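Local coordinates for protein YrdA (Escherichia coli, PDB 3TIO) that binds zinc and belongs to the gamma-class carbonic anhydrase family, though whether it works as a carbonic anhydrase remains uncertain, at residues A[62-67]-A[91-96]; A[109-114]-A[121-126]. The protein carries 1 engineered substitution. One frame throughout, in Å; residues are numbered along the deposited sequence.

Interaction 1: residues A[62-67]-A[91-96]. With ZN (zinc ion), chain G; PO4 (phosphate ion), chain H.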
ATOM      1  N   GLY A  62      -6.699  -3.159  -2.014  1.00  7.92           N
ATOM      2  CA  GLY A  62      -5.329  -2.678  -1.987  1.00  7.05           C
ATOM      3  C   GLY A  62      -4.210  -3.691  -2.085  1.00  8.21           C
ATOM      4  O   GLY A  62      -3.041  -3.327  -1.951  1.00  8.67           O
ATOM      5  N   SER A  63      -4.547  -4.956  -2.309  1.00  7.91           N
ATOM      6  CA  SER A  63      -3.514  -5.977  -2.422  1.00  7.33           C
ATOM      7  C   SER A  63      -2.773  -5.833  -3.747  1.00  6.96           C
ATOM      8  O   SER A  63      -3.304  -5.265  -4.700  1.00  7.57           O
ATOM      9  CB  SER A  63      -4.132  -7.372  -2.315  1.00  8.15           C
ATOM     10  OG  SER A  63      -4.594  -7.614  -0.998  1.00  9.53           O
ATOM     11  N   MET A  64      -1.548  -6.345  -3.793  1.00  7.35           N
ATOM     12  CA  MET A  64      -0.716  -6.287  -4.990  1.00  6.25           C
ATOM     13  C   MET A  64      -0.154  -7.689  -5.174  1.00  6.77           C
ATOM     14  O   MET A  64       0.577  -8.193  -4.317  1.00  7.12           O
ATOM     15  CB  MET A  64       0.415  -5.270  -4.788  1.00  9.17           C
ATOM     16  CG  MET A  64       1.019  -4.697  -6.069  1.00 11.08           C
ATOM     17  SD  MET A  64       2.017  -5.867  -7.010  1.00 12.53           S
ATOM     18  CE  MET A  64       0.994  -6.129  -8.457  1.00 16.18           C
ATOM     19  N   LEU A  65      -0.525  -8.315  -6.284  1.00  6.96           N
ATOM     20  CA  LEU A  65      -0.096  -9.672  -6.596  1.00  6.79           C
ATOM     21  C   LEU A  65       0.766  -9.708  -7.842  1.00  7.62           C
ATOM     22  O   LEU A  65       0.341  -9.264  -8.906  1.00  9.11           O
ATOM     23  CB  LEU A  65      -1.316 -10.576  -6.811  1.00  6.63           C
ATOM     24  CG  LEU A  65      -2.056 -11.132  -5.591  1.00  7.17           C
ATOM     25  CD1 LEU A  65      -2.513 -10.001  -4.680  1.00 10.36           C
ATOM     26  CD2 LEU A  65      -3.245 -11.949  -6.064  1.00  9.33           C
ATOM     27  N   HIS A  66       1.977 -10.233  -7.711  1.00  8.91           N
ATOM     28  CA  HIS A  66       2.858 -10.339  -8.858  1.00  9.41           C
ATOM     29  C   HIS A  66       3.608 -11.658  -8.815  1.00 10.85           C
ATOM     30  O   HIS A  66       3.595 -12.373  -7.808  1.00 10.07           O
ATOM     31  CB  HIS A  66       3.853  -9.176  -8.913  1.00  8.95           C
ATOM     32  CG  HIS A  66       4.473  -8.981 -10.263  1.00  9.60           C
ATOM     33  ND1 HIS A  66       5.743  -8.479 -10.439  1.00 10.50           N
ATOM     34  CD2 HIS A  66       3.990  -9.217 -11.507  1.00 10.27           C
ATOM     35  CE1 HIS A  66       6.019  -8.418 -11.730  1.00 10.12           C
ATOM     36  NE2 HIS A  66       4.971  -8.861 -12.400  1.00  9.72           N
ATOM     37  N   VAL A  67       4.257 -11.969  -9.928  1.00 11.74           N
ATOM     38  CA  VAL A  67       5.016 -13.199 -10.082  1.00 13.01           C
ATOM     39  C   VAL A  67       6.505 -12.935  -9.905  1.00 12.39           C
ATOM     40  O   VAL A  67       6.942 -11.784  -9.863  1.00 13.71           O
ATOM     41  CB  VAL A  67       4.780 -13.790 -11.482  1.00 13.22           C
ATOM     42  CG1 VAL A  67       3.312 -14.145 -11.652  1.00 14.61           C
ATOM     43  CG2 VAL A  67       5.194 -12.782 -12.542  1.00 13.68           C
ATOM     44  N   LYS A  91      -4.467  -4.836   1.558  1.00  6.48           N
ATOM     45  CA  LYS A  91      -3.099  -4.371   1.357  1.00  8.42           C
ATOM     46  C   LYS A  91      -2.004  -5.421   1.420  1.00  9.53           C
ATOM     47  O   LYS A  91      -0.854  -5.098   1.718  1.00 12.85           O
ATOM     48  CB  LYS A  91      -2.766  -3.274   2.374  1.00  9.34           C
ATOM     49  CG  LYS A  91      -3.406  -1.927   2.102  1.00 13.71           C
ATOM     50  CD  LYS A  91      -2.964  -0.921   3.158  1.00 15.16           C
ATOM     51  CE  LYS A  91      -3.336   0.498   2.775  1.00 16.64           C
ATOM     52  NZ  LYS A  91      -2.604   0.943   1.562  1.00 21.19           N
ATOM     53  N   VAL A  92      -2.342  -6.672   1.149  1.00  7.34           N
ATOM     54  CA  VAL A  92      -1.336  -7.718   1.180  1.00  7.77           C
ATOM     55  C   VAL A  92      -0.519  -7.726  -0.109  1.00  7.91           C
ATOM     56  O   VAL A  92      -1.042  -7.486  -1.197  1.00  9.22           O
ATOM     57  CB  VAL A  92      -1.980  -9.102   1.400  1.00  6.77           C
ATOM     58  CG1 VAL A  92      -0.974 -10.213   1.123  1.00  9.67           C
ATOM     59  CG2 VAL A  92      -2.458  -9.206   2.837  1.00  9.17           C
ATOM     60  N   MET A  93       0.773  -7.990   0.042  1.00  7.47           N
ATOM     61  CA  MET A  93       1.716  -8.053  -1.068  1.00  8.18           C
ATOM     62  C   MET A  93       2.113  -9.515  -1.239  1.00  8.90           C
ATOM     63  O   MET A  93       2.725 -10.092  -0.342  1.00  9.90           O
ATOM     64  CB  MET A  93       2.955  -7.220  -0.726  1.00 11.05           C
ATOM     65  CG  MET A  93       4.114  -7.311  -1.708  1.00 13.53           C
ATOM     66  SD  MET A  93       3.996  -6.144  -3.058  1.00 19.48           S
ATOM     67  CE  MET A  93       3.887  -7.288  -4.456  1.00 18.73           C
ATOM     68  N   LEU A  94       1.738 -10.118  -2.365  1.00  7.50           N
ATOM     69  CA  LEU A  94       2.092 -11.510  -2.641  1.00  8.47           C
ATOM     70  C   LEU A  94       3.028 -11.491  -3.834  1.00  8.30           C
ATOM     71  O   LEU A  94       2.702 -10.932  -4.883  1.00 10.49           O
ATOM     72  CB  LEU A  94       0.853 -12.340  -2.966  1.00  9.05           C
ATOM     73  CG  LEU A  94      -0.226 -12.407  -1.884  1.00  9.00           C
ATOM     74  CD1 LEU A  94      -1.355 -13.301  -2.368  1.00 10.84           C
ATOM     75  CD2 LEU A  94       0.356 -12.939  -0.575  1.00  9.69           C
ATOM     76  N   HIS A  95       4.189 -12.113  -3.684  1.00  8.82           N
ATOM     77  CA  HIS A  95       5.157 -12.091  -4.759  1.00  8.23           C
ATOM     78  C   HIS A  95       5.794 -13.433  -5.083  1.00  9.54           C
ATOM     79  O   HIS A  95       6.719 -13.864  -4.404  1.00 10.59           O
ATOM     80  CB  HIS A  95       6.243 -11.074  -4.422  1.00 10.81           C
ATOM     81  CG  HIS A  95       6.881 -10.471  -5.626  1.00  9.63           C
ATOM     82  ND1 HIS A  95       8.005 -11.001  -6.221  1.00 10.50           N
ATOM     83  CD2 HIS A  95       6.504  -9.425  -6.395  1.00  9.43           C
ATOM     84  CE1 HIS A  95       8.292 -10.308  -7.308  1.00 10.10           C
ATOM     85  NE2 HIS A  95       7.395  -9.347  -7.435  1.00  9.44           N
ATOM     86  N   GLY A  96       5.290 -14.081  -6.130  1.00 10.99           N
ATOM     87  CA  GLY A  96       5.839 -15.357  -6.560  1.00 11.64           C
ATOM     88  C   GLY A  96       5.930 -16.432  -5.499  1.00 11.74           C
ATOM     89  O   GLY A  96       6.903 -17.188  -5.449  1.00 13.26           O
TER
HETATM   90 ZN    ZN G   1       7.183  -8.057  -9.009  1.00 11.15          ZN
HETATM   91  P   PO4 H 185       0.695  -0.609   1.428  1.00 21.09           P
HETATM   92  O1  PO4 H 185      -0.218  -0.115   0.251  1.00 26.09           O
HETATM   93  O2  PO4 H 185       0.489   0.329   2.682  1.00 25.76           O
HETATM   94  O3  PO4 H 185       0.309  -2.091   1.810  1.00 25.84           O
HETATM   95  O4  PO4 H 185       2.206  -0.560   0.982  1.00 24.61           O
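Strands 64-66 and 93-95 run parallel, their axes 4.9 Å apart and 1° from alignment, with Met64 level with Met93, Leu65 with Leu94 and His66 with His95. Met64 N gives to Val92 O, Leu94 N to Met64 O, His66 N to Leu94 O and Gly96 N to His66 O. Ser63 OG extends this ladder, accepting Val92 N at 3.3 Å while also bonding to Gln60. On one face Met64 and Met93 lie alongside each other, Met93 CE 3.5 Å from Met64 SD; on the other, Leu65 CG meets Leu94 CD1 at 3.9 Å, with Leu80 and Ile82 beside both leucines. These are adjacent rungs of a left-handed parallel beta-helix, in which equivalent positions of successive coils line up. That alignment brings the two imidazoles together at the metal: both have CG anti to the backbone N (chi1 -161° for His66), side by side on the methionine face. His66 ND1 binds the zinc ion at 2.1 Å and His95 NE2 at 2.0 Å, the ring planes turned 70° apart. His69 and His90 of the second subunit complete the site, and Asp47 holds His66 NE2. At the other end Lys91, bent at its last torsion, brings NZ to 2.9 Å from phosphate O1 and bonds Gly62 O of the third subunit. An alanine here would probably leave that carbonyl without its mate and loosen the hold on the phosphate, an ion probably from the crystallisation liquor that Lys91 of all three subunits binds.

Interaction 2: residues A[109-114]-A[121-126]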
ATOM      1  N   SER A 109       0.426  -7.725   5.207  1.00  8.27           N
ATOM      2  CA  SER A 109       1.556  -8.645   5.175  1.00  8.67           C
ATOM      3  C   SER A 109       2.257  -8.679   3.825  1.00  7.80           C
ATOM      4  O   SER A 109       1.693  -8.278   2.803  1.00  8.69           O
ATOM      5  CB  SER A 109       1.103 -10.059   5.539  1.00  9.72           C
ATOM      6  OG  SER A 109       0.665 -10.106   6.884  1.00 10.36           O
ATOM      7  N   ILE A 110       3.495  -9.166   3.835  1.00  7.88           N
ATOM      8  CA  ILE A 110       4.307  -9.280   2.629  1.00  8.77           C
ATOM      9  C   ILE A 110       4.834 -10.710   2.536  1.00  8.86           C
ATOM     10  O   ILE A 110       5.516 -11.179   3.448  1.00  8.92           O
ATOM     11  CB  ILE A 110       5.522  -8.314   2.668  1.00  8.97           C
ATOM     12  CG1 ILE A 110       5.043  -6.861   2.736  1.00  9.35           C
ATOM     13  CG2 ILE A 110       6.396  -8.526   1.442  1.00 10.25           C
ATOM     14  CD1 ILE A 110       6.172  -5.850   2.871  1.00 12.50           C
ATOM     15  N   LEU A 111       4.504 -11.408   1.453  1.00  8.50           N
ATOM     16  CA  LEU A 111       4.973 -12.779   1.244  1.00  9.88           C
ATOM     17  C   LEU A 111       5.896 -12.754   0.035  1.00 10.07           C
ATOM     18  O   LEU A 111       5.478 -12.405  -1.074  1.00 10.96           O
ATOM     19  CB  LEU A 111       3.792 -13.729   1.014  1.00  8.95           C
ATOM     20  CG  LEU A 111       3.107 -14.292   2.269  1.00 10.36           C
ATOM     21  CD1 LEU A 111       2.542 -13.169   3.123  1.00 11.19           C
ATOM     22  CD2 LEU A 111       2.002 -15.250   1.854  1.00 11.27           C
ATOM     23  N   LEU A 112       7.156 -13.120   0.252  1.00 10.96           N
ATOM     24  CA  LEU A 112       8.156 -13.076  -0.803  1.00 11.32           C
ATOM     25  C   LEU A 112       8.327 -14.322  -1.656  1.00 11.82           C
ATOM     26  O   LEU A 112       7.775 -15.384  -1.371  1.00 10.74           O
ATOM     27  CB  LEU A 112       9.501 -12.662  -0.204  1.00 12.94           C
ATOM     28  CG  LEU A 112       9.438 -11.292   0.480  1.00 13.79           C
ATOM     29  CD1 LEU A 112      10.760 -10.991   1.171  1.00 14.98           C
ATOM     30  CD2 LEU A 112       9.098 -10.218  -0.553  1.00 14.73           C
ATOM     31  N   ASP A 113       9.117 -14.165  -2.711  1.00 12.81           N
ATOM     32  CA  ASP A 113       9.372 -15.223  -3.675  1.00 13.44           C
ATOM     33  C   ASP A 113       9.817 -16.552  -3.088  1.00 13.29           C
ATOM     34  O   ASP A 113      10.680 -16.606  -2.214  1.00 13.77           O
ATOM     35  CB  ASP A 113      10.409 -14.740  -4.684  1.00 15.63           C
ATOM     36  CG  ASP A 113      10.003 -13.445  -5.345  1.00 15.94           C
ATOM     37  OD1 ASP A 113       9.573 -13.483  -6.513  1.00 19.74           O
ATOM     38  OD2 ASP A 113      10.106 -12.393  -4.685  1.00 18.67           O
ATOM     39  N   GLY A 114       9.217 -17.625  -3.587  1.00 14.70           N
ATOM     40  CA  GLY A 114       9.577 -18.953  -3.126  1.00 14.79           C
ATOM     41  C   GLY A 114       8.939 -19.387  -1.824  1.00 14.52           C
ATOM     42  O   GLY A 114       9.041 -20.558  -1.451  1.00 15.70           O
ATOM     43  N   VAL A 121      -3.358 -22.343   7.714  1.00 13.43           N
ATOM     44  CA  VAL A 121      -2.363 -21.503   8.356  1.00 13.68           C
ATOM     45  C   VAL A 121      -2.893 -20.085   8.487  1.00 11.80           C
ATOM     46  O   VAL A 121      -3.658 -19.615   7.646  1.00 11.55           O
ATOM     47  CB  VAL A 121      -1.052 -21.468   7.534  1.00 12.82           C
ATOM     48  CG1 VAL A 121      -0.110 -20.399   8.079  1.00 13.23           C
ATOM     49  CG2 VAL A 121      -0.381 -22.836   7.574  1.00 12.87           C
ATOM     50  N   MET A 122      -2.486 -19.411   9.552  1.00 12.73           N
ATOM     51  CA  MET A 122      -2.889 -18.033   9.768  1.00 12.84           C
ATOM     52  C   MET A 122      -1.626 -17.197   9.906  1.00 11.91           C
ATOM     53  O   MET A 122      -0.705 -17.559  10.638  1.00 11.44           O
ATOM     54  CB  MET A 122      -3.734 -17.901  11.033  1.00 17.01           C
ATOM     55  CG  MET A 122      -4.305 -16.508  11.239  1.00 22.25           C
ATOM     56  SD  MET A 122      -5.339 -16.395  12.704  1.00 32.12           S
ATOM     57  CE  MET A 122      -6.552 -17.656  12.329  1.00 26.74           C
ATOM     58  N   ILE A 123      -1.579 -16.094   9.171  1.00 11.20           N
ATOM     59  CA  ILE A 123      -0.444 -15.184   9.223  1.00 10.78           C
ATOM     60  C   ILE A 123      -0.979 -13.875   9.786  1.00 10.59           C
ATOM     61  O   ILE A 123      -1.931 -13.309   9.255  1.00 11.01           O
ATOM     62  CB  ILE A 123       0.142 -14.946   7.821  1.00 10.57           C
ATOM     63  CG1 ILE A 123       0.667 -16.267   7.248  1.00 11.36           C
ATOM     64  CG2 ILE A 123       1.257 -13.908   7.896  1.00 11.96           C
ATOM     65  CD1 ILE A 123       1.068 -16.192   5.792  1.00 12.07           C
ATOM     66  N   GLY A 124      -0.380 -13.410  10.876  1.00 11.29           N
ATOM     67  CA  GLY A 124      -0.838 -12.177  11.493  1.00 10.77           C
ATOM     68  C   GLY A 124      -0.620 -10.936  10.652  1.00 11.27           C
ATOM     69  O   GLY A 124       0.269 -10.900   9.804  1.00 11.62           O
ATOM     70  N   ALA A 125      -1.434  -9.914  10.893  1.00 11.09           N
ATOM     71  CA  ALA A 125      -1.326  -8.659  10.156  1.00 10.12           C
ATOM     72  C   ALA A 125       0.075  -8.063  10.253  1.00 10.89           C
ATOM     73  O   ALA A 125       0.759  -8.213  11.267  1.00 11.03           O
ATOM     74  CB  ALA A 125      -2.349  -7.663  10.685  1.00 11.88           C
ATOM     75  N   GLY A 126       0.497  -7.397   9.182  1.00  9.57           N
ATOM     76  CA  GLY A 126       1.799  -6.748   9.153  1.00 10.48           C
ATOM     77  C   GLY A 126       3.017  -7.644   9.207  1.00 11.71           C
ATOM     78  O   GLY A 126       4.107  -7.199   9.573  1.00 13.25           O
TER
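Two successive corners of the left-handed beta-helix meet where Ser109, just ahead of strand 110-111, faces the turn 124-126 that follows strand 121-123. The two strands belong to different sheets of the helix and exchange no backbone hydrogen bonds, so the contact is made by side chains reaching across the interior of the coil and by one hydroxyl set against a turn. Ser109 has OG anti to its carbonyl carbon (chi1 -66°), which lays the hydroxyl against the backbone of Gly124 to Gly126. Ser109 OG comes to 3.1 Å from Gly124 O and 3.6 Å from Gly126 N, close approaches without a hydrogen bond in either case. Its bonds are instead to Gly106 O and Ser127 N, one before Ser109 and one just beyond the turn, so the buried hydroxyl joins successive corners of the coil. Gly124 O in turn is bonded to the hydroxyl of Ser127. Both segments lie in the hexapeptide-repeat part of the chain, where short strands alternate with turns and the aliphatic side chains fill the prism between three sheets. Leu111 and Ile123 contribute to that filling and meet tip to tip: Leu111 CD2 stands 4.2 Å from Ile123 CD1. Ile123 has its CG1 branch anti to the carbonyl carbon (chi1 -62°), which sends CD1 to the leucine, while the other branch, CG2, lies 4.0 Å from Ser109 OG. Leu111 also packs on Leu94 and Cys97. Gly126 ends the turn with a positive phi (66°), a conformation readily open to glycine and unfavourable to most other residues, and Ala125 beside it packs on Leu112 of the third subunit.

From the N terminus, the chain first passes 62-67 and, after a loop bearing His69 and two further short strands, returns at 91-96, closing interaction 1 between neighbouring rungs of one sheet. Interaction 2 opens only afterwards, at 109-114, and closes a much shorter excursion at 121-126, so the two follow in series and neither nests nor crosses. They share a sheet: strand 110-111 continues the ladder next to 93-95, with Met93 probably bonded through its backbone to both Ser109 and Leu111. Interaction 1 thus ties rungs along the helix axis, whereas interaction 2 spans the interior to strand 121-123 and, at Ser109, joins one corner to the next coil's. Both touch the second subunit.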